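Local coordinates for type II secretion system protein H (Vibrio cholerae, PDB 4DQ9) that forms part of the pseudopilus tip complex that recognises and binds substrates such as toxins and proteases for type II secretion from the periplasm, at residues Leu17-Glu22 and Asn58-Asn63. Sequence-based numbering, arbitrary orientation.
Sequences LLLLNE and NDKMTN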
ATOM      1  N   LEU A  17      -6.586 -10.195 -13.484  1.00 14.43           N
ATOM      2  CA  LEU A  17      -7.151  -9.091 -12.770  1.00 14.02           C
ATOM      3  C   LEU A  17      -8.606  -9.499 -12.298  1.00 14.38           C
ATOM      4  O   LEU A  17      -9.000  -9.198 -11.150  1.00 16.01           O
ATOM      5  CB  LEU A  17      -7.184  -7.919 -13.652  1.00 13.86           C
ATOM      6  CG  LEU A  17      -7.808  -6.675 -13.055  1.00 19.62           C
ATOM      7  CD1 LEU A  17      -7.012  -6.181 -11.843  1.00 19.72           C
ATOM      8  CD2 LEU A  17      -7.952  -5.584 -14.170  1.00 25.54           C
ATOM      9  N   LEU A  18      -9.377 -10.103 -13.184  1.00 17.12           N
ATOM     10  CA  LEU A  18     -10.754 -10.479 -12.861  1.00 18.75           C
ATOM     11  C   LEU A  18     -10.689 -11.398 -11.679  1.00 16.97           C
ATOM     12  O   LEU A  18     -11.485 -11.294 -10.714  1.00 17.16           O
ATOM     13  CB  LEU A  18     -11.424 -11.117 -14.060  1.00 21.32           C
ATOM     14  CG  LEU A  18     -12.027 -10.290 -15.168  1.00 28.33           C
ATOM     15  CD1 LEU A  18     -13.006 -11.225 -16.039  1.00 26.31           C
ATOM     16  CD2 LEU A  18     -12.799  -9.172 -14.774  1.00 32.93           C
ATOM     17  N   LEU A  19      -9.755 -12.360 -11.706  1.00 17.40           N
ATOM     18  CA  LEU A  19      -9.635 -13.352 -10.655  1.00 16.44           C
ATOM     19  C   LEU A  19      -9.349 -12.695  -9.316  1.00 16.83           C
ATOM     20  O   LEU A  19      -9.950 -13.043  -8.248  1.00 17.94           O
ATOM     21  CB  LEU A  19      -8.573 -14.401 -10.994  1.00 18.12           C
ATOM     22  CG  LEU A  19      -8.624 -15.624 -10.138  1.00 19.25           C
ATOM     23  CD1 LEU A  19      -8.091 -16.939 -10.841  1.00 23.84           C
ATOM     24  CD2 LEU A  19      -7.729 -15.312  -8.949  1.00 23.06           C
ATOM     25  N   LEU A  20      -8.437 -11.721  -9.306  1.00 16.40           N
ATOM     26  CA  LEU A  20      -8.040 -11.081  -8.048  1.00 16.96           C
ATOM     27  C   LEU A  20      -9.221 -10.239  -7.546  1.00 16.25           C
ATOM     28  O   LEU A  20      -9.407 -10.221  -6.321  1.00 18.33           O
ATOM     29  CB  LEU A  20      -6.949 -10.036  -8.231  1.00 17.48           C
ATOM     30  CG  LEU A  20      -5.468 -10.285  -8.106  1.00 21.20           C
ATOM     31  CD1 LEU A  20      -4.647  -8.873  -8.191  1.00 20.22           C
ATOM     32  CD2 LEU A  20      -5.062 -11.291  -7.034  1.00 19.83           C
ATOM     33  N   ASN A  21     -10.003  -9.579  -8.404  1.00 16.34           N
ATOM     34  CA  ASN A  21     -11.172  -8.777  -8.038  1.00 17.15           C
ATOM     35  C   ASN A  21     -12.197  -9.687  -7.349  1.00 18.49           C
ATOM     36  O   ASN A  21     -12.681  -9.419  -6.248  1.00 17.46           O
ATOM     37  CB  ASN A  21     -11.757  -8.052  -9.238  1.00 16.72           C
ATOM     38  CG  ASN A  21     -13.031  -7.382  -8.948  1.00 20.43           C
ATOM     39  OD1 ASN A  21     -13.137  -6.502  -8.043  1.00 28.09           O
ATOM     40  ND2 ASN A  21     -14.037  -7.697  -9.756  1.00 22.33           N
ATOM     41  N   GLU A  22     -12.439 -10.832  -7.968  1.00 18.06           N
ATOM     42  CA  GLU A  22     -13.298 -11.890  -7.411  1.00 19.82           C
ATOM     43  C   GLU A  22     -12.801 -12.409  -6.056  1.00 18.75           C
ATOM     44  O   GLU A  22     -13.583 -12.496  -5.144  1.00 20.95           O
ATOM     45  CB  GLU A  22     -13.349 -13.001  -8.450  1.00 20.04           C
ATOM     46  CG  GLU A  22     -14.171 -14.260  -8.136  1.00 25.14           C
ATOM     47  CD  GLU A  22     -14.206 -15.212  -9.325  1.00 29.11           C
ATOM     48  OE1 GLU A  22     -13.294 -15.255 -10.183  1.00 33.27           O
ATOM     49  OE2 GLU A  22     -15.111 -16.022  -9.353  1.00 32.46           O
ATOM     50  N   ASN A  58      -0.979 -19.050  -4.034  1.00 20.98           N
ATOM     51  CA  ASN A  58      -2.325 -19.507  -4.135  1.00 20.29           C
ATOM     52  C   ASN A  58      -2.386 -20.660  -5.098  1.00 21.21           C
ATOM     53  O   ASN A  58      -1.416 -20.877  -5.839  1.00 20.37           O
ATOM     54  CB  ASN A  58      -3.226 -18.393  -4.577  1.00 19.84           C
ATOM     55  CG  ASN A  58      -2.994 -18.024  -6.043  1.00 20.81           C
ATOM     56  OD1 ASN A  58      -3.672 -18.561  -6.920  1.00 20.41           O
ATOM     57  ND2 ASN A  58      -1.989 -17.198  -6.322  1.00 19.86           N
ATOM     58  N   ASP A  59      -3.526 -21.324  -5.137  1.00 19.89           N
ATOM     59  CA  ASP A  59      -3.714 -22.489  -5.988  1.00 21.59           C
ATOM     60  C   ASP A  59      -4.553 -22.207  -7.208  1.00 21.46           C
ATOM     61  O   ASP A  59      -5.136 -23.142  -7.753  1.00 24.28           O
ATOM     62  CB  ASP A  59      -4.293 -23.732  -5.209  1.00 23.27           C
ATOM     63  CG  ASP A  59      -5.776 -23.549  -4.772  1.00 27.70           C
ATOM     64  OD1 ASP A  59      -6.354 -22.448  -4.872  1.00 23.52           O
ATOM     65  OD2 ASP A  59      -6.392 -24.548  -4.312  1.00 33.08           O
ATOM     66  N   LYS A  60      -4.682 -20.948  -7.627  1.00 20.22           N
ATOM     67  CA  LYS A  60      -5.524 -20.546  -8.776  1.00 20.63           C
ATOM     68  C   LYS A  60      -4.720 -20.007  -9.935  1.00 21.23           C
ATOM     69  O   LYS A  60      -5.069 -20.279 -11.096  1.00 22.66           O
ATOM     70  CB  LYS A  60      -6.565 -19.437  -8.364  1.00 22.57           C
ATOM     71  CG  LYS A  60      -7.484 -20.079  -7.302  1.00 23.65           C
ATOM     72  CD  LYS A  60      -8.573 -19.086  -6.820  1.00 26.64           C
ATOM     73  CE  LYS A  60      -9.683 -19.895  -6.126  1.00 29.05           C
ATOM     74  NZ  LYS A  60     -10.804 -18.898  -5.748  1.00 33.21           N
ATOM     75  N   MET A  61      -3.609 -19.344  -9.651  1.00 19.18           N
ATOM     76  CA  MET A  61      -2.791 -18.634 -10.672  1.00 19.12           C
ATOM     77  C   MET A  61      -1.376 -18.371 -10.184  1.00 17.79           C
ATOM     78  O   MET A  61      -1.172 -18.129  -9.032  1.00 17.91           O
ATOM     79  CB  MET A  61      -3.454 -17.392 -11.121  1.00 17.85           C
ATOM     80  CG  MET A  61      -3.514 -16.248 -10.074  1.00 18.72           C
ATOM     81  SD  MET A  61      -4.297 -14.812 -10.816  1.00 26.12           S
ATOM     82  CE  MET A  61      -3.428 -13.529  -9.896  1.00 22.27           C
ATOM     83  N   THR A  62      -0.395 -18.360 -11.092  1.00 17.32           N
ATOM     84  CA  THR A  62       0.901 -17.840 -10.752  1.00 17.12           C
ATOM     85  C   THR A  62       0.793 -16.362 -10.395  1.00 17.47           C
ATOM     86  O   THR A  62      -0.127 -15.667 -10.842  1.00 17.37           O
ATOM     87  CB  THR A  62       1.882 -17.959 -11.923  1.00 19.48           C
ATOM     88  OG1 THR A  62       1.314 -17.356 -13.073  1.00 17.88           O
ATOM     89  CG2 THR A  62       2.145 -19.436 -12.242  1.00 21.13           C
ATOM     90  N   ASN A  63       1.713 -15.899  -9.577  1.00 17.01           N
ATOM     91  CA  ASN A  63       1.653 -14.543  -9.054  1.00 16.85           C
ATOM     92  C   ASN A  63       2.654 -13.535  -9.694  1.00 16.81           C
ATOM     93  O   ASN A  63       2.718 -12.444  -9.237  1.00 15.45           O
ATOM     94  CB  ASN A  63       1.775 -14.564  -7.521  1.00 18.05           C
ATOM     95  CG  ASN A  63       3.098 -15.166  -7.061  1.00 19.62           C
ATOM     96  OD1 ASN A  63       4.163 -14.902  -7.598  1.00 21.36           O
ATOM     97  ND2 ASN A  63       3.044 -15.988  -6.014  1.00 21.31           N
TER
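Met-61 reaches across from the loop at 58-63 to the helix and meets two consecutive leucines, Leu-19 and Leu-20, the latter through the tip of its side chain. The apolar part of the contact centres on its thioether. Its sulfur SD lies 3.9 Å from CD2 of Leu-19, the two side chains running past each other in opposite directions. Beyond the sulfur the chain bends (chi3 -149°), which carries the methyl CE to within 4.0 Å of CD2 of buried Leu-20; here the side chains cross at about a right angle. Leu-19 also uses its other branch. With CG anti to the backbone N (chi1 -166°) the branch point is directed at the loop, and its two methyls reach neighbouring residues, CD1 resting 3.8 Å from CB of Lys-60.

No hydrogen bond joins the two segments, and the loop is braced internally by Asn-58. Its OD1 accepts two backbone N-H groups, from Lys-60 N at 2.7 Å and Met-61 N at 2.8 Å, forming an Asx turn and Asx motif. The amide nitrogen ND2 returns a bond to Met-61 O at 3.0 Å, in the plane of that carbonyl. Bonded at both N and O, the backbone of Met-61 is thus steadied where its side chain leaves for the helix.

Toward solvent the contact thins out. Exposed Lys-60 offers Leu-19 only the base of its side chain, while the extended remainder takes NZ to a salt bridge with Glu-23, one turn further along the helix.

The loop interrupts strand 54-66, an outermost strand of its four-stranded antiparallel sheet, and packs against the long helix 2-27. Phe-44 of the adjacent strand 41-48 touches both Met-61 and Leu-20, Trp-56 packs against both leucines, and Val-117 of strand 115-117 also touches Leu-20.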